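Local coordinates for protein LYND (Lyngbya aestuarii, PDB 4V1T) that probably installs azoline rings in precursor peptides at the expense of ATP, as a YcaO-family cyclodehydratase, at residues Leu7-Gln10 with Pro11-Val15; Leu99-Ala102 with Pro103-Ala107; Ala444-Gly447 with Asp448-His452. All coordinates share one frame; numbering follows the deposited sequence.

Contact 1. Residues Leu7-Gln10 with Pro11-Val15; sequences LQIQ and PHFHV
Q10 lies alongside F13, the two side chains pointing the same way where strand 6-9 has ended and the chain bends back. At its base, CB of Q10 is 3.6 Å from CD of P11. The next atom, CG, stands between the backbone N and the carbonyl carbon (chi1 37°), a setting that brings it obliquely against the phenyl ring, 3.7 Å from CD2 of F13. Beyond CG the chain bends, and the amide plane comes within 18° of that of the ring. NE2 of Q10 then ends 3.8 Å from CE2 of F13; it also reaches the edge of the imidazole, 3.8 Å from NE2 of H12. With an alanine here, CG and the amide are gone, and a gap would probably open beside F13 and H12. The backbone beneath forms a type I beta turn, closed by N of F13 donating to O of Q10 at 3.2 Å and 166°. In the winged helix-turn-helix domain this turn joins strands 6-9 and 14-18, which belong to separate antiparallel sheets. S97 of helix 90-98 packs on Q10, P11 and H12, while R246 of the second subunit donates to the P11 carbonyl. Ahead of the turn, the Q8 side chain meets P11 at about a right angle, NE2 of Q8 lying 3.8 Å from CD of P11. On I9, CG2 approaches CD2 of F13 at 4.2 Å.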
ATOM      1  N   LEU B   7     -20.253 -40.182  -3.360  1.00 66.87           N
ATOM      2  CA  LEU B   7     -20.012 -39.035  -4.222  1.00 63.04           C
ATOM      3  C   LEU B   7     -20.680 -37.795  -3.657  1.00 49.94           C
ATOM      4  O   LEU B   7     -21.754 -37.866  -3.070  1.00 55.95           O
ATOM      5  CB  LEU B   7     -20.539 -39.302  -5.628  1.00 66.15           C
ATOM      6  CG  LEU B   7     -19.923 -40.482  -6.369  1.00 62.98           C
ATOM      7  CD1 LEU B   7     -20.657 -40.682  -7.680  1.00 67.04           C
ATOM      8  CD2 LEU B   7     -18.437 -40.249  -6.612  1.00 64.26           C
ATOM      9  N   GLN B   8     -20.027 -36.655  -3.819  1.00 55.80           N
ATOM     10  CA  GLN B   8     -20.617 -35.396  -3.410  1.00 51.81           C
ATOM     11  C   GLN B   8     -19.936 -34.217  -4.086  1.00 55.11           C
ATOM     12  O   GLN B   8     -18.729 -34.224  -4.334  1.00 53.02           O
ATOM     13  CB  GLN B   8     -20.554 -35.224  -1.888  1.00 50.94           C
ATOM     14  CG  GLN B   8     -19.161 -35.043  -1.314  1.00 57.66           C
ATOM     15  CD  GLN B   8     -19.170 -34.601   0.149  1.00 54.66           C
ATOM     16  OE1 GLN B   8     -20.203 -34.227   0.708  1.00 62.90           O
ATOM     17  NE2 GLN B   8     -18.005 -34.636   0.769  1.00 52.44           N
ATOM     18  N   ILE B   9     -20.732 -33.204  -4.401  1.00 51.59           N
ATOM     19  CA  ILE B   9     -20.188 -31.911  -4.733  1.00 59.47           C
ATOM     20  C   ILE B   9     -19.493 -31.432  -3.466  1.00 58.29           C
ATOM     21  O   ILE B   9     -20.002 -31.582  -2.354  1.00 49.68           O
ATOM     22  CB  ILE B   9     -21.262 -30.910  -5.171  1.00 62.76           C
ATOM     23  CG1 ILE B   9     -22.008 -31.422  -6.408  1.00 80.32           C
ATOM     24  CG2 ILE B   9     -20.633 -29.563  -5.483  1.00 62.21           C
ATOM     25  CD1 ILE B   9     -21.138 -31.674  -7.629  1.00 74.04           C
ATOM     26  N   GLN B  10     -18.312 -30.874  -3.638  1.00 46.63           N
ATOM     27  CA  GLN B  10     -17.479 -30.537  -2.495  1.00 58.93           C
ATOM     28  C   GLN B  10     -18.223 -29.689  -1.482  1.00 43.53           C
ATOM     29  O   GLN B  10     -18.876 -28.720  -1.853  1.00 39.58           O
ATOM     30  CB  GLN B  10     -16.173 -29.868  -2.940  1.00 72.31           C
ATOM     31  CG  GLN B  10     -16.240 -28.913  -4.124  1.00 73.52           C
ATOM     32  CD  GLN B  10     -14.942 -28.950  -4.911  1.00 88.15           C
ATOM     33  OE1 GLN B  10     -14.311 -30.004  -5.038  1.00 86.05           O
ATOM     34  NE2 GLN B  10     -14.516 -27.804  -5.415  1.00 97.41           N
ATOM     35  N   PRO B  11     -18.133 -30.074  -0.198  1.00 40.56           N
ATOM     36  CA  PRO B  11     -19.095 -29.668   0.829  1.00 42.09           C
ATOM     37  C   PRO B  11     -19.013 -28.223   1.292  1.00 42.70           C
ATOM     38  O   PRO B  11     -19.821 -27.821   2.128  1.00 50.53           O
ATOM     39  CB  PRO B  11     -18.787 -30.618   1.985  1.00 54.88           C
ATOM     40  CG  PRO B  11     -17.359 -30.956   1.821  1.00 53.23           C
ATOM     41  CD  PRO B  11     -17.121 -31.001   0.343  1.00 44.19           C
ATOM     42  N   HIS B  12     -18.077 -27.445   0.759  1.00 34.97           N
ATOM     43  CA  HIS B  12     -17.994 -26.041   1.142  1.00 41.45           C
ATOM     44  C   HIS B  12     -18.995 -25.227   0.323  1.00 42.02           C
ATOM     45  O   HIS B  12     -19.253 -24.069   0.620  1.00 49.97           O
ATOM     46  CB  HIS B  12     -16.565 -25.507   0.990  1.00 36.08           C
ATOM     47  CG  HIS B  12     -16.081 -25.413  -0.423  1.00 44.47           C
ATOM     48  ND1 HIS B  12     -16.318 -24.313  -1.211  1.00 46.49           N
ATOM     49  CD2 HIS B  12     -15.343 -26.263  -1.177  1.00 41.62           C
ATOM     50  CE1 HIS B  12     -15.759 -24.490  -2.394  1.00 46.70           C
ATOM     51  NE2 HIS B  12     -15.158 -25.665  -2.397  1.00 51.98           N
ATOM     52  N   PHE B  13     -19.573 -25.857  -0.698  1.00 35.30           N
ATOM     53  CA  PHE B  13     -20.604 -25.225  -1.507  1.00 37.75           C
ATOM     54  C   PHE B  13     -21.999 -25.465  -0.945  1.00 43.69           C
ATOM     55  O   PHE B  13     -22.349 -26.580  -0.576  1.00 46.46           O
ATOM     56  CB  PHE B  13     -20.554 -25.740  -2.943  1.00 41.32           C
ATOM     57  CG  PHE B  13     -19.415 -25.191  -3.750  1.00 43.75           C
ATOM     58  CD1 PHE B  13     -19.163 -23.825  -3.779  1.00 45.61           C
ATOM     59  CD2 PHE B  13     -18.591 -26.039  -4.483  1.00 48.30           C
ATOM     60  CE1 PHE B  13     -18.106 -23.319  -4.512  1.00 44.15           C
ATOM     61  CE2 PHE B  13     -17.537 -25.538  -5.219  1.00 52.83           C
ATOM     62  CZ  PHE B  13     -17.290 -24.176  -5.232  1.00 51.15           C
ATOM     63  N   HIS B  14     -22.785 -24.403  -0.872  1.00 49.43           N
ATOM     64  CA  HIS B  14     -24.225 -24.530  -0.713  1.00 41.82           C
ATOM     65  C   HIS B  14     -24.827 -24.672  -2.113  1.00 41.66           C
ATOM     66  O   HIS B  14     -24.621 -23.818  -2.978  1.00 37.09           O
ATOM     67  CB  HIS B  14     -24.804 -23.321   0.017  1.00 55.43           C
ATOM     68  CG  HIS B  14     -26.286 -23.197  -0.106  1.00 62.15           C
ATOM     69  ND1 HIS B  14     -27.151 -24.199   0.274  1.00 70.18           N
ATOM     70  CD2 HIS B  14     -27.059 -22.190  -0.573  1.00 72.88           C
ATOM     71  CE1 HIS B  14     -28.394 -23.815   0.045  1.00 75.88           C
ATOM     72  NE2 HIS B  14     -28.367 -22.599  -0.470  1.00 72.67           N
ATOM     73  N   VAL B  15     -25.555 -25.760  -2.331  1.00 43.15           N
ATOM     74  CA  VAL B  15     -26.141 -26.055  -3.627  1.00 41.74           C
ATOM     75  C   VAL B  15     -27.550 -25.474  -3.720  1.00 41.46           C
ATOM     76  O   VAL B  15     -28.428 -25.830  -2.939  1.00 43.12           O
ATOM     77  CB  VAL B  15     -26.194 -27.585  -3.869  1.00 44.98           C
ATOM     78  CG1 VAL B  15     -26.929 -27.907  -5.171  1.00 41.57           C
ATOM     79  CG2 VAL B  15     -24.788 -28.151  -3.914  1.00 50.59           C
TER

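Contact 2. Residues Leu99-Ala102 with Pro103-Ala107; sequences LGIA and PPVAA
The N terminus of helix 103-109 is built on A102, its N-cap residue, just after helix 90-98 has ended in a Schellman motif at G100. The first full-turn bond runs from N of A106 to O of A102 at 3.0 Å, and the donor sits nearly in line with the carbonyl, at a C=O...N angle of 161°. N of V105 also reaches O of A102, at 2.9 Å, but its N-H is bent to 119° and the bond is weak. P103 and P104 fill the two positions between. Lacking an N-H, neither brings a backbone donor to the start of the helix, where no earlier helical carbonyl is at hand for these two positions. The methyl of A102 lies against the same turn: CB is 4.0 Å from CD of P104 and equally 4.0 Å from CG2 of V105. On I101, CG2 stands anti to the backbone N and is directed at the first turn, reaching 4.0 Å from CB of A106 and 4.2 Å from CG1 of V105. Helix 250-275 packs on this apolar patch, with V269 touching I101 and both H272 and V273 touching V105; P103 meets A93 and T82. The contact of I101 with A106, the residue before the N-cap against the fourth residue after it, is the pairing that defines a hydrophobic staple at a helix start.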
ATOM      1  N   LEU B  99     -10.022 -25.358   0.387  1.00 36.77           N
ATOM      2  CA  LEU B  99      -8.609 -25.163   0.078  1.00 33.98           C
ATOM      3  C   LEU B  99      -8.188 -25.981  -1.142  1.00 42.84           C
ATOM      4  O   LEU B  99      -7.022 -26.008  -1.503  1.00 44.40           O
ATOM      5  CB  LEU B  99      -7.756 -25.539   1.290  1.00 31.18           C
ATOM      6  CG  LEU B  99      -7.823 -24.539   2.446  1.00 38.49           C
ATOM      7  CD1 LEU B  99      -7.205 -25.136   3.703  1.00 39.42           C
ATOM      8  CD2 LEU B  99      -7.130 -23.242   2.066  1.00 49.96           C
ATOM      9  N   GLY B 100      -9.152 -26.652  -1.759  1.00 38.02           N
ATOM     10  CA  GLY B 100      -8.905 -27.436  -2.957  1.00 52.67           C
ATOM     11  C   GLY B 100      -8.376 -28.829  -2.662  1.00 53.30           C
ATOM     12  O   GLY B 100      -7.770 -29.444  -3.526  1.00 46.02           O
ATOM     13  N   ILE B 101      -8.605 -29.321  -1.444  1.00 44.50           N
ATOM     14  CA  ILE B 101      -8.131 -30.640  -1.031  1.00 43.95           C
ATOM     15  C   ILE B 101      -9.283 -31.633  -0.923  1.00 36.69           C
ATOM     16  O   ILE B 101     -10.302 -31.345  -0.289  1.00 40.03           O
ATOM     17  CB  ILE B 101      -7.435 -30.586   0.335  1.00 42.87           C
ATOM     18  CG1 ILE B 101      -6.326 -29.520   0.356  1.00 43.53           C
ATOM     19  CG2 ILE B 101      -6.876 -31.956   0.678  1.00 39.42           C
ATOM     20  CD1 ILE B 101      -5.204 -29.762  -0.643  1.00 37.23           C
ATOM     21  N   ALA B 102      -9.157 -32.777  -1.594  1.00 32.87           N
ATOM     22  CA  ALA B 102     -10.177 -33.825  -1.507  1.00 49.15           C
ATOM     23  C   ALA B 102     -10.272 -34.310  -0.066  1.00 45.94           C
ATOM     24  O   ALA B 102      -9.252 -34.635   0.536  1.00 39.05           O
ATOM     25  CB  ALA B 102      -9.840 -34.980  -2.436  1.00 45.88           C
ATOM     26  N   PRO B 103     -11.484 -34.350   0.503  1.00 52.38           N
ATOM     27  CA  PRO B 103     -11.588 -34.695   1.920  1.00 51.40           C
ATOM     28  C   PRO B 103     -10.952 -36.036   2.325  1.00 39.54           C
ATOM     29  O   PRO B 103     -10.415 -36.115   3.419  1.00 45.57           O
ATOM     30  CB  PRO B 103     -13.099 -34.692   2.179  1.00 57.01           C
ATOM     31  CG  PRO B 103     -13.748 -34.606   0.860  1.00 57.69           C
ATOM     32  CD  PRO B 103     -12.784 -33.966  -0.059  1.00 52.83           C
ATOM     33  N   PRO B 104     -11.020 -37.078   1.476  1.00 44.80           N
ATOM     34  CA  PRO B 104     -10.317 -38.295   1.893  1.00 43.09           C
ATOM     35  C   PRO B 104      -8.796 -38.127   1.951  1.00 37.19           C
ATOM     36  O   PRO B 104      -8.140 -38.781   2.751  1.00 41.03           O
ATOM     37  CB  PRO B 104     -10.710 -39.318   0.821  1.00 50.48           C
ATOM     38  CG  PRO B 104     -11.147 -38.517  -0.333  1.00 58.70           C
ATOM     39  CD  PRO B 104     -11.785 -37.297   0.237  1.00 49.81           C
ATOM     40  N   VAL B 105      -8.254 -37.263   1.098  1.00 38.21           N
ATOM     41  CA  VAL B 105      -6.829 -36.930   1.150  1.00 38.38           C
ATOM     42  C   VAL B 105      -6.484 -36.173   2.426  1.00 42.22           C
ATOM     43  O   VAL B 105      -5.451 -36.420   3.047  1.00 37.34           O
ATOM     44  CB  VAL B 105      -6.395 -36.092  -0.071  1.00 36.61           C
ATOM     45  CG1 VAL B 105      -4.967 -35.594   0.087  1.00 42.09           C
ATOM     46  CG2 VAL B 105      -6.540 -36.909  -1.353  1.00 37.78           C
ATOM     47  N   ALA B 106      -7.352 -35.243   2.809  1.00 42.24           N
ATOM     48  CA  ALA B 106      -7.151 -34.457   4.027  1.00 45.31           C
ATOM     49  C   ALA B 106      -7.206 -35.351   5.252  1.00 43.59           C
ATOM     50  O   ALA B 106      -6.421 -35.189   6.182  1.00 32.88           O
ATOM     51  CB  ALA B 106      -8.197 -33.356   4.133  1.00 57.87           C
ATOM     52  N   ALA B 107      -8.143 -36.291   5.254  1.00 42.67           N
ATOM     53  CA  ALA B 107      -8.316 -37.192   6.385  1.00 47.46           C
ATOM     54  C   ALA B 107      -7.056 -38.026   6.626  1.00 48.49           C
ATOM     55  O   ALA B 107      -6.664 -38.266   7.767  1.00 44.35           O
ATOM     56  CB  ALA B 107      -9.509 -38.103   6.143  1.00 41.32           C
TER

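Contact 3. Residues Ala444-Gly447 with Asp448-His452; sequences AELG and DLAIH
L446, the last residue of helix 443-446, meets A450 through its base: CB of L446 is 3.8 Å from CB of A450, whose methyl points back toward the helix. CG of L446 stands anti to the carbonyl carbon (chi1 -58°), and the side chain packs on W493 and Y506. The carbonyl of L446 faces the returning chain, with O 4.0 Å from CB of L449. G447 comes next and leaves the helix with a positive phi of 67°, as the first of the two central residues of a type II' beta turn from L446 to L449. The turn suits a residue without a side chain, since a CB on G447 would fall only 2.6 Å from N of D448. Its carbonyl lies over the same methyl that L446 touches, O of G447 being 3.6 Å from CB of A450. D448, at the following corner, is exposed; its CB stays 3.6 Å from C of G447. Past the turn, L449 and I451 make backbone hydrogen bonds with Y506 of strand 503-508, and A450 joins L446 on W493 of strand 491-498. L446 and the residues past the turn thus rest on these two antiparallel strands, and H452 caps the backbone N of E454 where helix 454-457 begins.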
ATOM      1  N   ALA B 444      53.560  -2.958   3.959  1.00 61.45           N
ATOM      2  CA  ALA B 444      54.752  -3.319   3.203  1.00 66.34           C
ATOM      3  C   ALA B 444      54.527  -4.521   2.289  1.00 63.55           C
ATOM      4  O   ALA B 444      54.908  -4.485   1.120  1.00 65.86           O
ATOM      5  CB  ALA B 444      55.911  -3.599   4.152  1.00 69.63           C
ATOM      6  N   GLU B 445      53.913  -5.576   2.818  1.00 61.10           N
ATOM      7  CA  GLU B 445      53.769  -6.830   2.070  1.00 68.39           C
ATOM      8  C   GLU B 445      52.952  -6.604   0.804  1.00 68.67           C
ATOM      9  O   GLU B 445      53.204  -7.231  -0.222  1.00 73.06           O
ATOM     10  CB  GLU B 445      53.110  -7.926   2.917  1.00 71.36           C
ATOM     11  CG  GLU B 445      53.455  -7.886   4.394  1.00 74.51           C
ATOM     12  CD  GLU B 445      52.993  -9.118   5.138  1.00 70.69           C
ATOM     13  OE1 GLU B 445      51.766  -9.328   5.240  1.00 80.12           O
ATOM     14  OE2 GLU B 445      53.855  -9.869   5.625  1.00 77.27           O
ATOM     15  N   LEU B 446      51.976  -5.704   0.883  1.00 66.87           N
ATOM     16  CA  LEU B 446      51.131  -5.384  -0.260  1.00 71.13           C
ATOM     17  C   LEU B 446      51.806  -4.371  -1.174  1.00 75.54           C
ATOM     18  O   LEU B 446      51.539  -4.328  -2.375  1.00 73.41           O
ATOM     19  CB  LEU B 446      49.784  -4.842   0.214  1.00 66.33           C
ATOM     20  CG  LEU B 446      48.971  -5.763   1.124  1.00 66.27           C
ATOM     21  CD1 LEU B 446      47.625  -5.124   1.446  1.00 62.42           C
ATOM     22  CD2 LEU B 446      48.774  -7.144   0.506  1.00 71.40           C
ATOM     23  N   GLY B 447      52.663  -3.542  -0.587  1.00 70.75           N
ATOM     24  CA  GLY B 447      53.434  -2.569  -1.340  1.00 75.13           C
ATOM     25  C   GLY B 447      52.595  -1.469  -1.962  1.00 79.20           C
ATOM     26  O   GLY B 447      52.037  -0.625  -1.256  1.00 89.63           O
ATOM     27  N   ASP B 448      52.501  -1.493  -3.290  1.00 75.46           N
ATOM     28  CA  ASP B 448      51.912  -0.392  -4.058  1.00 78.08           C
ATOM     29  C   ASP B 448      50.436  -0.595  -4.400  1.00 72.25           C
ATOM     30  O   ASP B 448      49.737   0.358  -4.736  1.00 77.17           O
ATOM     31  CB  ASP B 448      52.708  -0.165  -5.345  1.00 69.70           C
ATOM     32  CG  ASP B 448      53.965   0.654  -5.110  1.00 96.72           C
ATOM     33  OD1 ASP B 448      53.903   1.644  -4.349  1.00116.74           O
ATOM     34  OD2 ASP B 448      55.023   0.309  -5.680  1.00101.61           O
ATOM     35  N   LEU B 449      49.960  -1.829  -4.320  1.00 61.30           N
ATOM     36  CA  LEU B 449      48.532  -2.082  -4.461  1.00 66.59           C
ATOM     37  C   LEU B 449      47.773  -1.513  -3.261  1.00 65.46           C
ATOM     38  O   LEU B 449      46.579  -1.227  -3.343  1.00 52.70           O
ATOM     39  CB  LEU B 449      48.268  -3.578  -4.592  1.00 59.30           C
ATOM     40  CG  LEU B 449      48.875  -4.274  -5.806  1.00 61.57           C
ATOM     41  CD1 LEU B 449      48.630  -5.767  -5.694  1.00 63.06           C
ATOM     42  CD2 LEU B 449      48.285  -3.720  -7.097  1.00 69.82           C
ATOM     43  N   ALA B 450      48.482  -1.363  -2.149  1.00 64.50           N
ATOM     44  CA  ALA B 450      47.908  -0.820  -0.927  1.00 64.62           C
ATOM     45  C   ALA B 450      47.724   0.683  -1.028  1.00 57.53           C
ATOM     46  O   ALA B 450      48.547   1.374  -1.623  1.00 59.54           O
ATOM     47  CB  ALA B 450      48.795  -1.153   0.259  1.00 76.05           C
ATOM     48  N   ILE B 451      46.632   1.172  -0.442  1.00 48.46           N
ATOM     49  CA  ILE B 451      46.361   2.600  -0.326  1.00 51.75           C
ATOM     50  C   ILE B 451      46.368   3.008   1.145  1.00 52.68           C
ATOM     51  O   ILE B 451      45.577   2.510   1.944  1.00 54.10           O
ATOM     52  CB  ILE B 451      45.023   2.957  -0.991  1.00 49.89           C
ATOM     53  CG1 ILE B 451      45.200   2.920  -2.512  1.00 59.11           C
ATOM     54  CG2 ILE B 451      44.552   4.348  -0.574  1.00 49.82           C
ATOM     55  CD1 ILE B 451      43.933   2.699  -3.272  1.00 59.09           C
ATOM     56  N   HIS B 452      47.290   3.895   1.499  1.00 54.06           N
ATOM     57  CA  HIS B 452      47.420   4.356   2.872  1.00 53.24           C
ATOM     58  C   HIS B 452      46.119   5.056   3.278  1.00 45.41           C
ATOM     59  O   HIS B 452      45.598   5.866   2.517  1.00 58.98           O
ATOM     60  CB  HIS B 452      48.607   5.308   3.007  1.00 50.05           C
ATOM     61  CG  HIS B 452      49.098   5.472   4.409  1.00 47.16           C
ATOM     62  ND1 HIS B 452      48.414   6.194   5.362  1.00 51.83           N
ATOM     63  CD2 HIS B 452      50.214   5.012   5.019  1.00 44.65           C
ATOM     64  CE1 HIS B 452      49.086   6.174   6.497  1.00 61.75           C
ATOM     65  NE2 HIS B 452      50.184   5.464   6.315  1.00 48.97           N
TER

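Overall arrangement
From the N terminus, the chain first turns at contact 1, closing the link between strands 6-9 and 14-18 of the winged-helix domain. Farther along, after helix 90-98, contact 2 starts helix 103-109. The two are in series, neither nested nor crossed, yet they meet in space: their centres are 13 Å apart, and NE2 of Q8 packs 4.3 Å from CG of P103. Helix 90-98 lies against both. Contact 3 comes more than 300 residues later, in the YcaO cyclodehydratase region, where it closes the bend between helices 443-446 and 454-457. It stands on the opposite side of the chain's centre, its nearest atoms about 58 Å from contact 2 and about 66 Å from contact 1.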